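Local coordinates for uncharacterized protein (Rhodospirillum rubrum ATCC 11170, PDB 3K8R) that is of unknown function, belonging to the DUF2442 family, and folds as a small domain with two antiparallel beta-sheets that pairs with a second copy of itself, at residues L67-I72 with L79-L84; K29-R34 with I40-N45; P52-Q57 with A62-L67; C47-P52 with G92-I97. One frame throughout, in Å; residues are numbered along the deposited sequence.

Contact 1: residues L67-I72 with L79-L84; sequences LCAVEI and LHWETL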
loop_
_atom_site.group_PDB
_atom_site.type_symbol
_atom_site.label_atom_id
_atom_site.label_comp_id
_atom_site.label_asym_id
_atom_site.label_seq_id
_atom_site.Cartn_x
_atom_site.Cartn_y
_atom_site.Cartn_z
ATOM N N LEU A 67 17.574 7.802 4.737
ATOM C CA LEU A 67 16.371 7.022 4.438
ATOM C C LEU A 67 16.660 5.795 3.574
ATOM O O LEU A 67 16.001 4.771 3.721
ATOM C CB LEU A 67 15.286 7.912 3.818
ATOM C CG LEU A 67 14.637 8.877 4.819
ATOM C CD1 LEU A 67 13.797 9.900 4.100
ATOM C CD2 LEU A 67 13.802 8.119 5.850
ATOM N N CYS A 68 17.666 5.886 2.711
ATOM C CA CYS A 68 18.069 4.769 1.853
ATOM C C CYS A 68 18.559 3.536 2.581
ATOM O O CYS A 68 18.611 2.470 1.993
ATOM C CB CYS A 68 19.193 5.212 0.942
ATOM S SG CYS A 68 18.683 6.559 -0.073
ATOM N N ALA A 69 18.918 3.672 3.849
ATOM C CA ALA A 69 19.416 2.541 4.623
ATOM C C ALA A 69 18.340 1.510 4.973
ATOM O O ALA A 69 18.647 0.519 5.638
ATOM C CB ALA A 69 20.110 3.037 5.903
ATOM N N VAL A 70 17.102 1.723 4.525
ATOM C CA VAL A 70 16.009 0.829 4.875
ATOM C C VAL A 70 16.359 -0.611 4.575
ATOM O O VAL A 70 16.969 -0.900 3.551
ATOM C CB VAL A 70 14.708 1.186 4.162
ATOM C CG1 VAL A 70 14.885 1.095 2.650
ATOM C CG2 VAL A 70 13.573 0.275 4.656
ATOM N N GLU A 71 15.989 -1.482 5.515
ATOM C CA GLU A 71 16.211 -2.935 5.468
ATOM C C GLU A 71 14.941 -3.668 5.893
ATOM O O GLU A 71 14.130 -3.126 6.640
ATOM C CB GLU A 71 17.304 -3.347 6.456
ATOM C CG GLU A 71 18.724 -3.065 6.052
ATOM C CD GLU A 71 19.714 -3.571 7.092
ATOM O OE1 GLU A 71 19.757 -3.042 8.228
ATOM O OE2 GLU A 71 20.468 -4.503 6.768
ATOM N N ILE A 72 14.788 -4.906 5.434
ATOM C CA ILE A 72 13.637 -5.732 5.799
ATOM C C ILE A 72 14.065 -6.698 6.903
ATOM O O ILE A 72 15.070 -7.394 6.772
ATOM C CB ILE A 72 13.090 -6.529 4.591
ATOM C CG1 ILE A 72 12.662 -5.574 3.473
ATOM C CG2 ILE A 72 11.919 -7.398 5.006
ATOM C CD1 ILE A 72 12.272 -6.272 2.175
ATOM N N LEU A 79 10.233 -2.975 8.741
ATOM C CA LEU A 79 11.210 -2.160 8.045
ATOM C C LEU A 79 12.150 -1.614 9.120
ATOM O O LEU A 79 11.695 -1.081 10.142
ATOM C CB LEU A 79 10.518 -1.046 7.270
ATOM C CG LEU A 79 9.555 -1.565 6.195
ATOM C CD1 LEU A 79 8.810 -0.421 5.517
ATOM C CD2 LEU A 79 10.323 -2.420 5.184
ATOM N N HIS A 80 13.454 -1.755 8.887
ATOM C CA HIS A 80 14.475 -1.406 9.867
ATOM C C HIS A 80 15.505 -0.430 9.309
ATOM O O HIS A 80 15.872 -0.499 8.135
ATOM C CB HIS A 80 15.159 -2.719 10.319
ATOM C CG HIS A 80 16.334 -2.543 11.247
ATOM N ND1 HIS A 80 16.197 -2.292 12.599
ATOM C CD2 HIS A 80 17.668 -2.653 11.022
ATOM C CE1 HIS A 80 17.392 -2.211 13.156
ATOM N NE2 HIS A 80 18.302 -2.427 12.222
ATOM N N TRP A 81 15.931 0.498 10.170
ATOM C CA TRP A 81 17.026 1.437 9.899
ATOM C C TRP A 81 18.014 1.260 11.057
ATOM O O TRP A 81 17.732 1.649 12.189
ATOM C CB TRP A 81 16.539 2.884 9.811
ATOM C CG TRP A 81 15.768 3.221 8.547
ATOM C CD1 TRP A 81 16.242 3.877 7.436
ATOM C CD2 TRP A 81 14.397 2.927 8.279
ATOM N NE1 TRP A 81 15.247 4.012 6.506
ATOM C CE2 TRP A 81 14.103 3.435 6.996
ATOM C CE3 TRP A 81 13.387 2.280 8.998
ATOM C CZ2 TRP A 81 12.838 3.314 6.423
ATOM C CZ3 TRP A 81 12.130 2.166 8.429
ATOM C CH2 TRP A 81 11.865 2.681 7.158
ATOM N N GLU A 82 19.158 0.647 10.755
ATOM C CA GLU A 82 20.175 0.298 11.742
ATOM C C GLU A 82 20.721 1.503 12.506
ATOM O O GLU A 82 20.445 1.657 13.697
ATOM C CB GLU A 82 21.324 -0.443 11.044
ATOM C CG GLU A 82 22.326 -1.106 11.984
ATOM C CD GLU A 82 21.763 -2.361 12.599
ATOM O OE1 GLU A 82 21.257 -3.210 11.824
ATOM O OE2 GLU A 82 21.831 -2.501 13.840
ATOM N N THR A 83 21.474 2.356 11.812
ATOM C CA THR A 83 22.108 3.514 12.431
ATOM C C THR A 83 21.099 4.397 13.161
ATOM O O THR A 83 21.340 4.794 14.292
ATOM C CB THR A 83 22.899 4.361 11.407
ATOM O OG1 THR A 83 23.880 3.546 10.761
ATOM C CG2 THR A 83 23.600 5.530 12.096
ATOM N N LEU A 84 19.966 4.689 12.531
ATOM C CA LEU A 84 18.960 5.538 13.164
ATOM C C LEU A 84 18.218 4.829 14.280
ATOM O O LEU A 84 17.536 5.475 15.086
ATOM C CB LEU A 84 17.942 6.034 12.144
ATOM C CG LEU A 84 18.399 7.046 11.101
ATOM C CD1 LEU A 84 17.203 7.392 10.220
ATOM C CD2 LEU A 84 18.980 8.299 11.733
HETATM O O HOH W 1 21.469 -4.749 9.314
#
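Glu71 and His80 face each other as an antiparallel hydrogen-bonded pair, Glu71 N reaching His80 O at 2.8 Å and His80 N reaching Glu71 O at 2.7 Å. Ile72 and Leu79 follow as a non-hydrogen-bonded pair on the opposite face of the sheet. Before Glu71 the chain bends through a type I turn, Leu67 to Val70, where the side chain of Trp81 takes up a backbone group: its NE1 donates to Leu67 O at 3.0 Å, with the oxygen at the indole edge, near the ring plane, and an N-H...O angle of 158°. Tryptophan suits this buried spot because it offers both one N-H and broad apolar faces. Val70 covers one face, its CA 3.9 Å from the centroid of the five-membered ring of Trp81 in a CH-pi contact. Val70 chi1 of 61° places CG1 between N and C, and so CG2 anti to N, 3.6 Å from Trp81 CZ2.

On the more exposed face Glu71 and His80 run side by side, Glu71 OE1 at the imidazole edge, 3.5 Å from His80 CD2. His80 ND1 bonds to Asp87, and NE2 makes a weak bond to Glu82 OE1. The carboxylates of Glu71 and Glu82 come close, and a water between them probably eases their repulsion. This is a beta hairpin of strands 71-73 and 78-81, which strand 86-89 extends into a three-stranded antiparallel sheet.

Contact 2: residues K29-R34 with I40-N45; sequences KARYDR and IVDLEN. With EDO (1,2-ethanediol), chain C.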
loop_
_atom_site.group_PDB
_atom_site.type_symbol
_atom_site.label_atom_id
_atom_site.label_comp_id
_atom_site.label_asym_id
_atom_site.label_seq_id
_atom_site.Cartn_x
_atom_site.Cartn_y
_atom_site.Cartn_z
ATOM N N LYS A 29 11.014 -6.576 -0.953
ATOM C CA LYS A 29 12.035 -5.571 -1.209
ATOM C C LYS A 29 11.540 -4.233 -0.700
ATOM O O LYS A 29 10.337 -3.983 -0.697
ATOM C CB LYS A 29 12.293 -5.445 -2.707
ATOM C CG LYS A 29 12.950 -6.645 -3.372
ATOM C CD LYS A 29 13.126 -6.371 -4.861
ATOM C CE LYS A 29 13.808 -7.512 -5.589
ATOM N NZ LYS A 29 13.869 -7.262 -7.058
ATOM N N ALA A 30 12.470 -3.370 -0.292
ATOM C CA ALA A 30 12.156 -2.018 0.206
ATOM C C ALA A 30 13.237 -1.012 -0.199
ATOM O O ALA A 30 14.424 -1.297 -0.097
ATOM C CB ALA A 30 12.027 -2.042 1.701
ATOM N N ARG A 31 12.837 0.170 -0.649
ATOM C CA ARG A 31 13.815 1.190 -1.031
ATOM C C ARG A 31 13.262 2.602 -0.914
ATOM O O ARG A 31 12.047 2.814 -0.953
ATOM C CB ARG A 31 14.278 0.963 -2.469
ATOM C CG ARG A 31 13.249 1.292 -3.534
ATOM C CD ARG A 31 13.758 0.955 -4.925
ATOM N NE ARG A 31 12.897 1.483 -5.994
ATOM C CZ ARG A 31 11.772 0.918 -6.429
ATOM N NH1 ARG A 31 11.309 -0.201 -5.877
ATOM N NH2 ARG A 31 11.085 1.488 -7.415
ATOM N N TYR A 32 14.155 3.568 -0.761
ATOM C CA TYR A 32 13.730 4.948 -0.736
ATOM C C TYR A 32 13.900 5.498 -2.148
ATOM O O TYR A 32 14.937 5.315 -2.782
ATOM C CB TYR A 32 14.534 5.768 0.261
ATOM C CG TYR A 32 14.112 7.225 0.327
ATOM C CD1 TYR A 32 12.902 7.597 0.909
ATOM C CD2 TYR A 32 14.928 8.227 -0.173
ATOM C CE1 TYR A 32 12.521 8.924 0.968
ATOM C CE2 TYR A 32 14.554 9.552 -0.110
ATOM C CZ TYR A 32 13.354 9.892 0.463
ATOM O OH TYR A 32 12.997 11.213 0.524
ATOM N N ASP A 33 12.854 6.130 -2.651
ATOM C CA ASP A 33 12.876 6.733 -3.957
ATOM C C ASP A 33 13.005 8.231 -3.683
ATOM O O ASP A 33 12.099 8.852 -3.126
ATOM C CB ASP A 33 11.584 6.384 -4.697
ATOM C CG ASP A 33 11.483 7.044 -6.034
ATOM O OD1 ASP A 33 12.438 6.969 -6.824
ATOM O OD2 ASP A 33 10.428 7.637 -6.309
ATOM N N ARG A 34 14.146 8.806 -4.037
ATOM C CA ARG A 34 14.373 10.227 -3.816
ATOM C C ARG A 34 13.430 11.075 -4.644
ATOM O O ARG A 34 12.931 12.100 -4.165
ATOM C CB ARG A 34 15.803 10.607 -4.173
ATOM C CG ARG A 34 16.808 9.865 -3.373
ATOM C CD ARG A 34 18.177 10.462 -3.473
ATOM N NE ARG A 34 19.035 9.764 -2.536
ATOM C CZ ARG A 34 20.258 10.131 -2.195
ATOM N NH1 ARG A 34 20.810 11.209 -2.729
ATOM N NH2 ARG A 34 20.934 9.407 -1.313
ATOM N N ILE A 40 9.333 2.755 -1.342
ATOM C CA ILE A 40 8.550 1.790 -2.138
ATOM C C ILE A 40 8.811 0.361 -1.649
ATOM O O ILE A 40 9.974 -0.081 -1.592
ATOM C CB ILE A 40 8.857 1.885 -3.645
ATOM C CG1 ILE A 40 8.607 3.308 -4.143
ATOM C CG2 ILE A 40 7.988 0.918 -4.423
ATOM C CD1 ILE A 40 8.924 3.504 -5.592
ATOM N N VAL A 41 7.727 -0.343 -1.303
ATOM C CA VAL A 41 7.790 -1.705 -0.775
ATOM C C VAL A 41 7.124 -2.703 -1.718
ATOM O O VAL A 41 5.918 -2.625 -1.969
ATOM C CB VAL A 41 7.080 -1.828 0.590
ATOM C CG1 VAL A 41 7.318 -3.213 1.173
ATOM C CG2 VAL A 41 7.563 -0.756 1.550
ATOM N N ASP A 42 7.917 -3.641 -2.224
ATOM C CA ASP A 42 7.419 -4.683 -3.112
ATOM C C ASP A 42 6.963 -5.859 -2.263
ATOM O O ASP A 42 7.781 -6.573 -1.677
ATOM C CB ASP A 42 8.516 -5.150 -4.066
ATOM C CG ASP A 42 9.020 -4.048 -4.954
ATOM O OD1 ASP A 42 8.186 -3.441 -5.657
ATOM O OD2 ASP A 42 10.246 -3.802 -4.961
ATOM N N LEU A 43 5.653 -6.050 -2.188
ATOM C CA LEU A 43 5.097 -7.141 -1.401
ATOM C C LEU A 43 5.296 -8.473 -2.112
ATOM O O LEU A 43 5.235 -8.565 -3.344
ATOM C CB LEU A 43 3.619 -6.899 -1.091
ATOM C CG LEU A 43 3.368 -5.642 -0.262
ATOM C CD1 LEU A 43 1.896 -5.451 -0.109
ATOM C CD2 LEU A 43 4.056 -5.711 1.099
ATOM N N GLU A 44 5.501 -9.503 -1.301
ATOM C CA GLU A 44 5.800 -10.850 -1.771
ATOM C C GLU A 44 4.640 -11.472 -2.541
ATOM O O GLU A 44 4.841 -12.385 -3.337
ATOM C CB GLU A 44 6.188 -11.714 -0.572
ATOM C CG GLU A 44 7.324 -12.680 -0.858
ATOM C CD GLU A 44 8.062 -13.072 0.420
ATOM O OE1 GLU A 44 7.380 -13.467 1.398
ATOM O OE2 GLU A 44 9.319 -12.977 0.442
ATOM N N ASN A 45 3.434 -10.965 -2.308
ATOM C CA ASN A 45 2.245 -11.414 -3.020
ATOM C C ASN A 45 2.039 -10.698 -4.369
ATOM O O ASN A 45 0.968 -10.810 -4.964
ATOM C CB ASN A 45 1.009 -11.201 -2.142
ATOM C CG ASN A 45 0.730 -9.739 -1.869
ATOM O OD1 ASN A 45 1.168 -8.864 -2.616
ATOM N ND2 ASN A 45 0.007 -9.462 -0.792
HETATM C C1 EDO C . 7.444 -0.165 -8.195
HETATM O O1 EDO C . 7.532 1.019 -9.002
HETATM C C2 EDO C . 8.620 -1.086 -8.514
HETATM O O2 EDO C . 9.247 -1.495 -7.293
#
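The guanidinium of Arg31 lies with one face against Ile40, whose CD1 sits 3.5 Å from Arg31 NH2, while its edge turns to Asp42 and a bound 1,2-ethanediol. Arginine suits this exposed strand position, since its flat group can shield the isoleucine while its N-H groups stay in plane for polar partners. Arg31 NH1 donates to the diol O2 at 2.8 Å with an angle of 162°, and that hydroxyl in turn donates to Asp42 OD1 at 2.8 Å. The direct salt bridge, Arg31 NH1 to Asp42 OD2, is long at 3.9 Å. The diol thus links the two charges. With chi1 at 72°, Arg31 CG stands between the backbone N and the carbonyl carbon, and the extended chain runs beside Ile40.

Lys29 is on the same face, its CB 3.5 Å from Asp42 OD2, but its amine leads away. Beneath the side chains the strands pair in regular register, Arg31 N bonding to Ile40 O at 3.0 Å and Asp42 N to Lys29 O at 2.9 Å. Ala30 and Val41 form the non-hydrogen-bonded pair between them and point to the other face. This is a beta hairpin whose strand 27-33 is the outer one, with 38-43 lying between it and 48-51.

Contact 3: residues P52-Q57 with A62-L67; sequences PPRLAQ and ASDDQL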
loop_
_atom_site.group_PDB
_atom_site.type_symbol
_atom_site.label_atom_id
_atom_site.label_comp_id
_atom_site.label_asym_id
_atom_site.label_seq_id
_atom_site.Cartn_x
_atom_site.Cartn_y
_atom_site.Cartn_z
ATOM N N PRO A 52 5.200 7.816 2.574
ATOM C CA PRO A 52 6.199 8.856 2.801
ATOM C C PRO A 52 6.761 8.663 4.200
ATOM O O PRO A 52 6.048 8.896 5.170
ATOM C CB PRO A 52 5.397 10.148 2.713
ATOM C CG PRO A 52 4.011 9.752 3.005
ATOM C CD PRO A 52 3.847 8.379 2.458
ATOM N N PRO A 53 8.034 8.251 4.305
ATOM C CA PRO A 53 8.650 7.912 5.586
ATOM C C PRO A 53 8.748 9.042 6.623
ATOM O O PRO A 53 8.793 8.745 7.821
ATOM C CB PRO A 53 10.045 7.435 5.182
ATOM C CG PRO A 53 10.345 8.216 3.962
ATOM C CD PRO A 53 9.042 8.388 3.238
ATOM N N ARG A 54 8.775 10.308 6.200
ATOM C CA ARG A 54 8.853 11.417 7.174
ATOM C C ARG A 54 7.571 11.618 7.973
ATOM O O ARG A 54 7.546 12.448 8.869
ATOM C CB ARG A 54 9.314 12.725 6.526
ATOM C CG ARG A 54 10.748 12.635 6.047
ATOM C CD ARG A 54 11.299 13.941 5.533
ATOM N NE ARG A 54 12.707 13.782 5.163
ATOM C CZ ARG A 54 13.161 13.484 3.950
ATOM N NH1 ARG A 54 12.329 13.322 2.935
ATOM N NH2 ARG A 54 14.465 13.352 3.747
ATOM N N LEU A 55 6.516 10.872 7.643
ATOM C CA LEU A 55 5.284 10.869 8.431
ATOM C C LEU A 55 5.365 9.806 9.536
ATOM O O LEU A 55 4.493 9.754 10.405
ATOM C CB LEU A 55 4.055 10.581 7.559
ATOM C CG LEU A 55 3.629 11.607 6.499
ATOM C CD1 LEU A 55 2.333 11.144 5.832
ATOM C CD2 LEU A 55 3.453 12.996 7.097
ATOM N N ALA A 56 6.412 8.971 9.496
ATOM C CA ALA A 56 6.595 7.866 10.443
ATOM C C ALA A 56 7.410 8.283 11.639
ATOM O O ALA A 56 8.369 9.048 11.525
ATOM C CB ALA A 56 7.270 6.682 9.768
ATOM N N GLN A 57 7.032 7.739 12.792
ATOM C CA GLN A 57 7.701 8.045 14.042
ATOM C C GLN A 57 9.140 7.557 14.054
ATOM O O GLN A 57 9.422 6.349 13.918
ATOM C CB GLN A 57 6.955 7.418 15.215
ATOM C CG GLN A 57 7.620 7.714 16.546
ATOM C CD GLN A 57 6.860 7.168 17.708
ATOM O OE1 GLN A 57 6.108 6.201 17.586
ATOM N NE2 GLN A 57 7.060 7.778 18.860
ATOM N N ALA A 62 15.056 12.633 9.259
ATOM C CA ALA A 62 16.106 11.916 8.530
ATOM C C ALA A 62 16.346 12.505 7.146
ATOM O O ALA A 62 15.433 13.044 6.536
ATOM C CB ALA A 62 15.755 10.466 8.410
ATOM N N SER A 63 17.578 12.397 6.657
ATOM C CA SER A 63 17.919 12.902 5.336
ATOM C C SER A 63 17.664 11.832 4.290
ATOM O O SER A 63 17.538 10.662 4.615
ATOM C CB SER A 63 19.389 13.293 5.293
ATOM O OG SER A 63 20.217 12.157 5.479
ATOM N N ASP A 64 17.594 12.233 3.027
ATOM C CA ASP A 64 17.429 11.271 1.939
ATOM C C ASP A 64 18.465 10.175 2.113
ATOM O O ASP A 64 18.101 9.007 2.185
ATOM C CB ASP A 64 17.564 11.939 0.565
ATOM C CG ASP A 64 16.349 12.775 0.206
ATOM O OD1 ASP A 64 15.434 12.894 1.048
ATOM O OD2 ASP A 64 16.298 13.298 -0.921
ATOM N N ASP A 65 19.740 10.555 2.224
ATOM C CA ASP A 65 20.819 9.587 2.441
ATOM C C ASP A 65 20.466 8.593 3.540
ATOM O O ASP A 65 20.534 7.384 3.334
ATOM C CB ASP A 65 22.133 10.285 2.803
ATOM C CG ASP A 65 22.899 10.787 1.591
ATOM O OD1 ASP A 65 22.408 10.678 0.448
ATOM O OD2 ASP A 65 24.031 11.278 1.785
ATOM N N GLN A 66 20.069 9.098 4.699
ATOM C CA GLN A 66 19.719 8.218 5.809
ATOM C C GLN A 66 18.528 7.320 5.524
ATOM O O GLN A 66 18.474 6.202 6.013
ATOM C CB GLN A 66 19.454 9.032 7.068
ATOM C CG GLN A 66 20.702 9.710 7.559
ATOM C CD GLN A 66 20.495 10.486 8.817
ATOM O OE1 GLN A 66 19.459 11.123 9.013
ATOM N NE2 GLN A 66 21.496 10.457 9.686
ATOM N N LEU A 67 17.574 7.802 4.737
ATOM C CA LEU A 67 16.371 7.022 4.438
ATOM C C LEU A 67 16.660 5.795 3.574
ATOM O O LEU A 67 16.001 4.771 3.721
ATOM C CB LEU A 67 15.286 7.912 3.818
ATOM C CG LEU A 67 14.637 8.877 4.819
ATOM C CD1 LEU A 67 13.797 9.900 4.100
ATOM C CD2 LEU A 67 13.802 8.119 5.850
#
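Arg54 lays one face of its guanidinium over the methyl CD1 of Leu67, which lies 3.5 Å from Arg54 NH2 and offset toward the rim of the group. The edge does the polar work. Arg54 NE and NH2 together grip a single oxygen, Ala62 O, at 3.1 Å from NE and 3.0 Å from NH2; the NE bond arrives nearly along the line of the carbonyl, and the NH2 bond comes in at an angle. Arg54 NH2 also donates to Asp64 OD1 at 2.9 Å, an almost straight salt bridge (174°) in the guanidinium plane, although the carboxylate plane is turned 42° from it. Arg54 NH1 bonds to the hydroxyl of Tyr32, so three kinds of acceptor fix the rotation of the group. A long side chain with several N-H groups suits this span from the 3-10 segment 53-55 to its partners, and chi1 of -67° with an extended run from CG to NE carries it there. A leucine in its place would probably leave Ala62 O and the Asp64 carboxylate without their mates across this contact and let the two segments shift.

Beside it Pro53 CG touches Leu67 CD1 at 3.8 Å, the rigid ring giving the leucine a smooth apolar surface. At the start of the helix, Ser63 OG accepts from Gln66 N at 3.2 Å, and Gln66 OE1 accepts from Ser63 N. This reciprocal pair is a capping box, and the arginine ties the capped N-terminus of helix 64-67 to the turn that follows strand 48-51.

Contact 4: residues C47-P52 with G92-I97; sequences CTFAFP and GLMAGI. With EDO (1,2-ethanediol), chain D.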
loop_
_atom_site.group_PDB
_atom_site.type_symbol
_atom_site.label_atom_id
_atom_site.label_comp_id
_atom_site.label_asym_id
_atom_site.label_seq_id
_atom_site.Cartn_x
_atom_site.Cartn_y
_atom_site.Cartn_z
ATOM N N CYS A 47 1.920 -7.326 -4.913
ATOM C CA CYS A 47 1.458 -5.932 -4.802
ATOM C C CYS A 47 2.586 -4.994 -4.403
ATOM O O CYS A 47 3.716 -5.453 -4.161
ATOM C CB CYS A 47 0.334 -5.820 -3.790
ATOM S SG CYS A 47 -1.063 -6.787 -4.241
ATOM N N THR A 48 2.271 -3.691 -4.349
ATOM C CA THR A 48 3.233 -2.639 -3.999
ATOM C C THR A 48 2.618 -1.621 -3.050
ATOM O O THR A 48 1.487 -1.169 -3.262
ATOM C CB THR A 48 3.690 -1.869 -5.244
ATOM O OG1 THR A 48 3.981 -2.784 -6.298
ATOM C CG2 THR A 48 4.920 -1.035 -4.952
ATOM N N PHE A 49 3.364 -1.258 -2.011
ATOM C CA PHE A 49 2.922 -0.257 -1.038
ATOM C C PHE A 49 3.969 0.844 -0.932
ATOM O O PHE A 49 5.154 0.559 -0.807
ATOM C CB PHE A 49 2.685 -0.905 0.328
ATOM C CG PHE A 49 2.319 0.070 1.421
ATOM C CD1 PHE A 49 1.059 0.658 1.454
ATOM C CD2 PHE A 49 3.215 0.364 2.431
ATOM C CE1 PHE A 49 0.712 1.542 2.458
ATOM C CE2 PHE A 49 2.876 1.244 3.439
ATOM C CZ PHE A 49 1.615 1.837 3.448
ATOM N N ALA A 50 3.531 2.098 -1.008
ATOM C CA ALA A 50 4.442 3.239 -0.896
ATOM C C ALA A 50 3.948 4.146 0.212
ATOM O O ALA A 50 2.753 4.442 0.267
ATOM C CB ALA A 50 4.517 4.009 -2.211
ATOM N N PHE A 51 4.851 4.568 1.096
ATOM C CA PHE A 51 4.506 5.508 2.169
ATOM C C PHE A 51 5.589 6.565 2.284
ATOM O O PHE A 51 6.768 6.266 2.062
ATOM C CB PHE A 51 4.353 4.794 3.499
ATOM C CG PHE A 51 5.635 4.206 4.031
ATOM C CD1 PHE A 51 6.086 2.969 3.592
ATOM C CD2 PHE A 51 6.380 4.880 4.994
ATOM C CE1 PHE A 51 7.276 2.414 4.090
ATOM C CE2 PHE A 51 7.572 4.334 5.502
ATOM C CZ PHE A 51 8.019 3.098 5.049
ATOM N N PRO A 52 5.200 7.816 2.574
ATOM C CA PRO A 52 6.199 8.856 2.801
ATOM C C PRO A 52 6.761 8.663 4.200
ATOM O O PRO A 52 6.048 8.896 5.170
ATOM C CB PRO A 52 5.397 10.148 2.713
ATOM C CG PRO A 52 4.011 9.752 3.005
ATOM C CD PRO A 52 3.847 8.379 2.458
ATOM N N GLY A 92 1.173 -2.227 10.229
ATOM C CA GLY A 92 0.781 -0.990 10.900
ATOM C C GLY A 92 0.726 0.153 9.905
ATOM O O GLY A 92 -0.268 0.873 9.824
ATOM N N LEU A 93 1.791 0.297 9.123
ATOM C CA LEU A 93 1.871 1.344 8.109
ATOM C C LEU A 93 0.748 1.187 7.085
ATOM O O LEU A 93 0.155 2.166 6.650
ATOM C CB LEU A 93 3.240 1.331 7.405
ATOM C CG LEU A 93 4.471 1.786 8.204
ATOM C CD1 LEU A 93 5.734 1.636 7.370
ATOM C CD2 LEU A 93 4.332 3.219 8.668
HETATM N N MSE A 94 0.440 -0.050 6.712
HETATM C CA MSE A 94 -0.625 -0.290 5.736
HETATM C C MSE A 94 -2.011 -0.044 6.342
HETATM O O MSE A 94 -2.961 0.224 5.622
HETATM C CB MSE A 94 -0.484 -1.689 5.120
HETATM C CG MSE A 94 0.852 -1.839 4.373
HETATM SE SE MSE A 94 1.070 -3.437 3.300
HETATM C CE MSE A 94 -0.335 -3.192 2.000
ATOM N N ALA A 95 -2.108 -0.106 7.668
ATOM C CA ALA A 95 -3.359 0.166 8.375
ATOM C C ALA A 95 -3.545 1.667 8.582
ATOM O O ALA A 95 -4.600 2.107 9.048
ATOM C CB ALA A 95 -3.364 -0.533 9.716
ATOM N N GLY A 96 -2.521 2.450 8.251
ATOM C CA GLY A 96 -2.562 3.890 8.454
ATOM C C GLY A 96 -2.000 4.302 9.806
ATOM O O GLY A 96 -2.168 5.440 10.225
ATOM N N ILE A 97 -1.320 3.385 10.487
ATOM C CA ILE A 97 -0.719 3.676 11.783
ATOM C C ILE A 97 0.758 4.029 11.607
ATOM O O ILE A 97 1.563 3.184 11.198
ATOM C CB ILE A 97 -0.840 2.477 12.740
ATOM C CG1 ILE A 97 -2.309 2.084 12.920
ATOM C CG2 ILE A 97 -0.188 2.807 14.085
ATOM C CD1 ILE A 97 -2.500 0.891 13.836
HETATM C C1 EDO D . 4.764 0.875 14.185
HETATM O O1 EDO D . 5.435 1.128 12.944
HETATM C C2 EDO D . 3.277 1.220 14.076
HETATM O O2 EDO D . 2.911 1.534 12.720
#
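Phe49 is the first residue of 47-52 to touch 92-97, and Met94, modelled as selenomethionine, lies over its ring: Met94 CG stands above the centre, 3.6 Å from the Phe49 centroid, a CH-pi contact. Met94 SE lies 4.6 Å from the Phe49 centroid, over the same face, in a Met-aromatic contact, and the chain bends at chi3 (63°) to bring CE back near Phe49 CB. Phe49 CE2 also meets Leu93 CB at 4.0 Å. Phe49 CG stands anti to its own N (chi1 176°), which places the ring under Met94 CG. Replacing this ring by an alanine is likely to open a gap under Met94 and cost it the face on which CG and SE lie, though Leu43 and the second subunit would still flank it. Ala50, like Thr48 before Phe49, pairs in an antiparallel ladder with a strand of the second subunit.

At Phe51, Leu93 CD1 sits over the ring centre, a CH-pi contact, 3.6 Å from the Phe51 centroid. Leucine fits here because a single branch can settle on a ring centre. The helix ends in a Schellman motif, and the positive phi of Gly96 suits glycine. The contact is almost wholly apolar, the one polar atom close by being Leu93 O, 3.5 Å from Phe49 CZ, so shape and dispersion forces, rather than charge, join helix to sheet.

Contact 4 is the buried one, contacts 1 and 3 are partly buried, and contact 2 lies at the surface. Their chemistry follows: contact 4 relies on aromatic and aliphatic packing, contact 2 on backbone pairing topped by charged side chains, while contacts 1 and 3 mix buried apolar groups with hydrogen bonds to Leu67 O and Ala62 O. Contacts 2 and 4 share one sheet, where strands 38-43 and 48-51 are neighbours. Contact 1 holds a hairpin of the other sheet, and Leu79 packs on Phe51 and Leu93 of contact 4. Leu67 belongs to contacts 1 and 3, and touches Tyr32 of contact 2; Arg34 and Asp65 add a salt bridge between contacts 2 and 3.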